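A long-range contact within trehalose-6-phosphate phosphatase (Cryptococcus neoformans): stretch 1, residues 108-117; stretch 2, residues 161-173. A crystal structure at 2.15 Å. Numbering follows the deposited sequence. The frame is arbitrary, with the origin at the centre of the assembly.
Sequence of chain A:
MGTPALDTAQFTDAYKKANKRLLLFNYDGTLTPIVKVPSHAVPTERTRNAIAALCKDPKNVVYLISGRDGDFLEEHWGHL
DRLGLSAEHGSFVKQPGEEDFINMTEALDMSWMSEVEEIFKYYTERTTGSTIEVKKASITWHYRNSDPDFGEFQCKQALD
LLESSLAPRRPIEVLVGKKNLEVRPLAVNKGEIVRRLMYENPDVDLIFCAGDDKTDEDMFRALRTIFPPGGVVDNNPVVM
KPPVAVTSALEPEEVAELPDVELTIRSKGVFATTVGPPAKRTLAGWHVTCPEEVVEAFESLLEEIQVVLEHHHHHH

Stretch 1, residues 108-117: LDMSWMSEVE
Stretch 2, residues 161-173: LLESSLAPRRPIE

Stretch 1 runs from an extended lead-in at Leu108 and Asp109 (phi/psi -78/112 at Asp109) through a turn into a helix that is established by Met113 and continues beyond Glu117. Stretch 2 enters as the end of a helix, widened by a pi-type turn over 162-166 in which Ala167 N bonds to Leu162 O (2.8 Å). A short 3-10 segment at Ala167 and Pro168 follows, then a loop, and the chain becomes a strand at Ile172. The two helix axes approach to 12.2 Å, with 136° between their N-to-C directions. The register therefore runs backwards: CA atoms pair Asp109 with Pro171 (7.0 Å), Trp112 with Arg170 (6.6 Å), Glu115 with Leu166 (8.4 Å) and Val116 with Leu162 (7.9 Å). Together the stretches bury 420 Å².

The polar link is a two-pronged salt bridge. Glu115 (chi1 m, chi2 t, chi3 -38°) presents its carboxylate to the edge of the Arg170 guanidinium, so that Arg170 NE donates to Glu115 OE1 at 2.9 Å and Arg170 NH2 to Glu115 OE2 at 2.8 Å. Arg170, with phi/psi -135/145, reaches it by folding through chi1 m and chi2 m before extending at chi3 t, with chi4 at -97°. Its remaining nitrogen, NH1, bonds to Arg169 O (3.0 Å), which steadies the group. Arg169 (p, t, t, chi4 93°) adds positive charge nearby, its NH1 lying 4.3 Å from Glu115 OE2, beyond salt-bridge range. Leu166 also packs here, its CD1 3.4 Å from Glu115 OE1.

The apolar packing centres on Trp112, buried, with chi1 p and chi2 -98°. Ile172 (chi1 p, chi2 t) sets CG2 over one face of the indole, 3.3 Å from the centroid of the five-membered ring and 14° off its normal; Ile172 CG2 to Trp112 CG is 3.2 Å. The methyl CG2 of the beta-branched Ile172 suits a CH-pi contact with the flat aromatic surface. The Pro171 ring, C-gamma endo, lies beside the indole, with Pro171 CG 4.4 Å from Trp112 CD1, and also meets the backbone of Asp109, whose O is 3.6 Å from Pro171 CG. Asp109 itself (chi1 t) turns OD1 back to accept from Ser111 OG (2.8 Å) and Ser111 N (3.3 Å), tying the turn before the helix.

Further along, Val116 (chi1 t) packs CG2 against Leu166 CD2 at 3.7 Å and, more loosely, Leu162 CD2 at 4.4 Å. Leu166 is t, p and Leu162 m, t; all three are buried, as befits aliphatic side chains without polar groups to satisfy.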

# COMPACT_ATOMS: atom_id res chain seq x y z
N LEU A 108 17.25 9.37 -5.48
CA LEU A 108 16.37 10.52 -5.36
C LEU A 108 16.96 11.61 -4.46
O LEU A 108 17.74 11.32 -3.55
CB LEU A 108 15.00 10.10 -4.84
CG LEU A 108 14.27 9.03 -5.66
CD1 LEU A 108 13.00 8.58 -4.97
CD2 LEU A 108 13.97 9.55 -7.06
N ASP A 109 16.57 12.85 -4.71
CA ASP A 109 17.00 13.99 -3.91
C ASP A 109 16.20 14.06 -2.61
O ASP A 109 15.00 14.32 -2.62
CB ASP A 109 16.84 15.29 -4.71
CG ASP A 109 17.17 16.53 -3.90
OD1 ASP A 109 17.99 16.43 -2.96
OD2 ASP A 109 16.61 17.61 -4.20
N MSE A 110 16.88 13.81 -1.49
CA MSE A 110 16.20 13.71 -0.20
C MSE A 110 16.53 14.87 0.73
O MSE A 110 16.28 14.80 1.94
CB MSE A 110 16.56 12.39 0.48
CG MSE A 110 16.23 11.15 -0.36
SE MSE A 110 14.30 10.84 -0.53
CE MSE A 110 13.92 10.37 1.32
N SER A 111 17.07 15.95 0.17
CA SER A 111 17.50 17.09 0.99
C SER A 111 16.32 17.84 1.62
O SER A 111 16.52 18.74 2.44
CB SER A 111 18.33 18.05 0.14
OG SER A 111 17.62 18.47 -1.01
N TRP A 112 15.11 17.46 1.23
CA TRP A 112 13.90 18.13 1.71
C TRP A 112 13.51 17.73 3.13
O TRP A 112 12.68 18.39 3.76
CB TRP A 112 12.73 17.84 0.76
CG TRP A 112 12.44 16.36 0.58
CD1 TRP A 112 12.85 15.56 -0.46
CD2 TRP A 112 11.69 15.51 1.46
NE1 TRP A 112 12.40 14.28 -0.28
CE2 TRP A 112 11.68 14.22 0.89
CE3 TRP A 112 11.02 15.72 2.67
CZ2 TRP A 112 11.03 13.14 1.49
CZ3 TRP A 112 10.37 14.65 3.27
CH2 TRP A 112 10.39 13.37 2.67
N MSE A 113 14.10 16.65 3.64
CA MSE A 113 13.67 16.10 4.93
C MSE A 113 13.87 17.06 6.10
O MSE A 113 12.99 17.20 6.94
CB MSE A 113 14.40 14.79 5.20
CG MSE A 113 14.11 13.72 4.16
SE MSE A 113 14.07 11.92 4.91
CE MSE A 113 12.48 12.10 6.02
N SER A 114 15.03 17.71 6.15
CA SER A 114 15.32 18.67 7.21
C SER A 114 14.29 19.79 7.21
O SER A 114 13.77 20.18 8.26
CB SER A 114 16.72 19.26 7.06
OG SER A 114 17.70 18.24 7.10
N GLU A 115 14.01 20.31 6.02
CA GLU A 115 13.07 21.41 5.86
C GLU A 115 11.68 21.03 6.37
O GLU A 115 11.03 21.81 7.06
CB GLU A 115 12.99 21.84 4.39
CG GLU A 115 14.33 22.24 3.79
CD GLU A 115 14.27 22.46 2.29
OE1 GLU A 115 13.55 21.71 1.60
OE2 GLU A 115 14.94 23.39 1.80
N VAL A 116 11.25 19.82 6.03
CA VAL A 116 9.94 19.33 6.45
C VAL A 116 9.91 19.06 7.95
O VAL A 116 8.93 19.38 8.62
CB VAL A 116 9.54 18.06 5.70
CG1 VAL A 116 8.42 17.33 6.43
CG2 VAL A 116 9.13 18.40 4.27
N GLU A 117 10.99 18.47 8.47
CA GLU A 117 11.08 18.19 9.90
C GLU A 117 10.99 19.47 10.71
O GLU A 117 10.32 19.53 11.74
CB GLU A 117 12.38 17.44 10.23
CG GLU A 117 12.53 17.13 11.72
CD GLU A 117 13.70 16.21 12.02
OE1 GLU A 117 14.52 15.94 11.12
OE2 GLU A 117 13.80 15.75 13.18
N LEU A 161 1.35 25.99 4.22
CA LEU A 161 2.77 26.33 4.19
C LEU A 161 3.56 25.35 3.33
O LEU A 161 4.40 25.75 2.53
CB LEU A 161 3.35 26.37 5.60
CG LEU A 161 4.86 26.66 5.62
CD1 LEU A 161 5.11 28.12 5.25
CD2 LEU A 161 5.51 26.31 6.95
N LEU A 162 3.30 24.06 3.51
CA LEU A 162 3.98 23.02 2.75
C LEU A 162 3.68 23.14 1.26
O LEU A 162 4.57 23.01 0.43
CB LEU A 162 3.60 21.63 3.26
CG LEU A 162 4.19 21.21 4.60
CD1 LEU A 162 3.64 19.87 5.03
CD2 LEU A 162 5.71 21.17 4.54
N GLU A 163 2.41 23.39 0.93
CA GLU A 163 1.98 23.46 -0.46
C GLU A 163 2.45 24.73 -1.17
O GLU A 163 2.83 24.68 -2.34
CB GLU A 163 0.45 23.37 -0.55
CG GLU A 163 -0.10 21.96 -0.39
CD GLU A 163 0.39 21.01 -1.47
OE1 GLU A 163 1.02 21.48 -2.44
OE2 GLU A 163 0.14 19.80 -1.34
N SER A 164 2.43 25.85 -0.46
CA SER A 164 2.72 27.14 -1.08
C SER A 164 4.21 27.42 -1.22
O SER A 164 4.63 27.99 -2.22
CB SER A 164 2.06 28.27 -0.28
OG SER A 164 2.68 28.44 0.99
N SER A 165 5.01 27.01 -0.24
CA SER A 165 6.41 27.43 -0.21
C SER A 165 7.42 26.30 -0.39
O SER A 165 8.59 26.56 -0.68
CB SER A 165 6.72 28.15 1.11
OG SER A 165 6.92 27.24 2.17
N LEU A 166 7.00 25.05 -0.22
CA LEU A 166 7.97 23.95 -0.25
C LEU A 166 7.75 22.97 -1.40
O LEU A 166 8.69 22.63 -2.12
CB LEU A 166 7.95 23.20 1.08
CG LEU A 166 9.09 22.20 1.26
CD1 LEU A 166 10.40 22.81 0.80
CD2 LEU A 166 9.18 21.75 2.71
N ALA A 167 6.51 22.51 -1.57
CA ALA A 167 6.18 21.51 -2.59
C ALA A 167 6.65 21.92 -3.99
O ALA A 167 7.32 21.14 -4.66
CB ALA A 167 4.68 21.24 -2.59
N PRO A 168 6.29 23.14 -4.43
CA PRO A 168 6.60 23.60 -5.79
C PRO A 168 8.09 23.63 -6.14
O PRO A 168 8.42 23.82 -7.30
CB PRO A 168 6.03 25.02 -5.81
CG PRO A 168 4.96 25.00 -4.79
CD PRO A 168 5.48 24.12 -3.70
N ARG A 169 8.98 23.44 -5.16
CA ARG A 169 10.41 23.49 -5.44
C ARG A 169 11.17 22.29 -4.91
O ARG A 169 12.40 22.28 -4.90
CB ARG A 169 11.01 24.78 -4.87
CG ARG A 169 10.70 25.06 -3.41
CD ARG A 169 11.18 26.46 -3.01
NE ARG A 169 10.78 26.83 -1.66
CZ ARG A 169 11.53 26.65 -0.58
NH1 ARG A 169 12.73 26.09 -0.69
NH2 ARG A 169 11.09 27.02 0.61
N ARG A 170 10.44 21.27 -4.47
CA ARG A 170 11.07 20.05 -3.97
C ARG A 170 10.39 18.82 -4.55
O ARG A 170 9.18 18.82 -4.77
CB ARG A 170 11.03 20.02 -2.44
CG ARG A 170 11.74 21.19 -1.77
CD ARG A 170 13.24 21.18 -2.05
NE ARG A 170 13.96 22.16 -1.24
CZ ARG A 170 14.29 23.38 -1.65
NH1 ARG A 170 13.98 23.78 -2.88
NH2 ARG A 170 14.94 24.20 -0.84
N PRO A 171 11.17 17.76 -4.81
CA PRO A 171 10.64 16.49 -5.33
C PRO A 171 9.88 15.71 -4.27
O PRO A 171 10.25 14.59 -3.93
CB PRO A 171 11.90 15.74 -5.76
CG PRO A 171 12.95 16.25 -4.83
CD PRO A 171 12.63 17.71 -4.62
N ILE A 172 8.81 16.32 -3.75
CA ILE A 172 8.03 15.71 -2.69
C ILE A 172 6.55 15.64 -3.05
O ILE A 172 6.08 16.36 -3.93
CB ILE A 172 8.15 16.49 -1.36
CG1 ILE A 172 7.47 17.85 -1.50
CG2 ILE A 172 9.61 16.64 -0.96
CD1 ILE A 172 7.59 18.73 -0.27
N GLU A 173 5.82 14.78 -2.35
CA GLU A 173 4.37 14.81 -2.39
C GLU A 173 3.86 14.99 -0.97
O GLU A 173 4.34 14.35 -0.04
CB GLU A 173 3.78 13.54 -3.01
CG GLU A 173 2.27 13.62 -3.26
CD GLU A 173 1.89 14.78 -4.16
OE1 GLU A 173 2.48 14.92 -5.26
OE2 GLU A 173 1.00 15.57 -3.78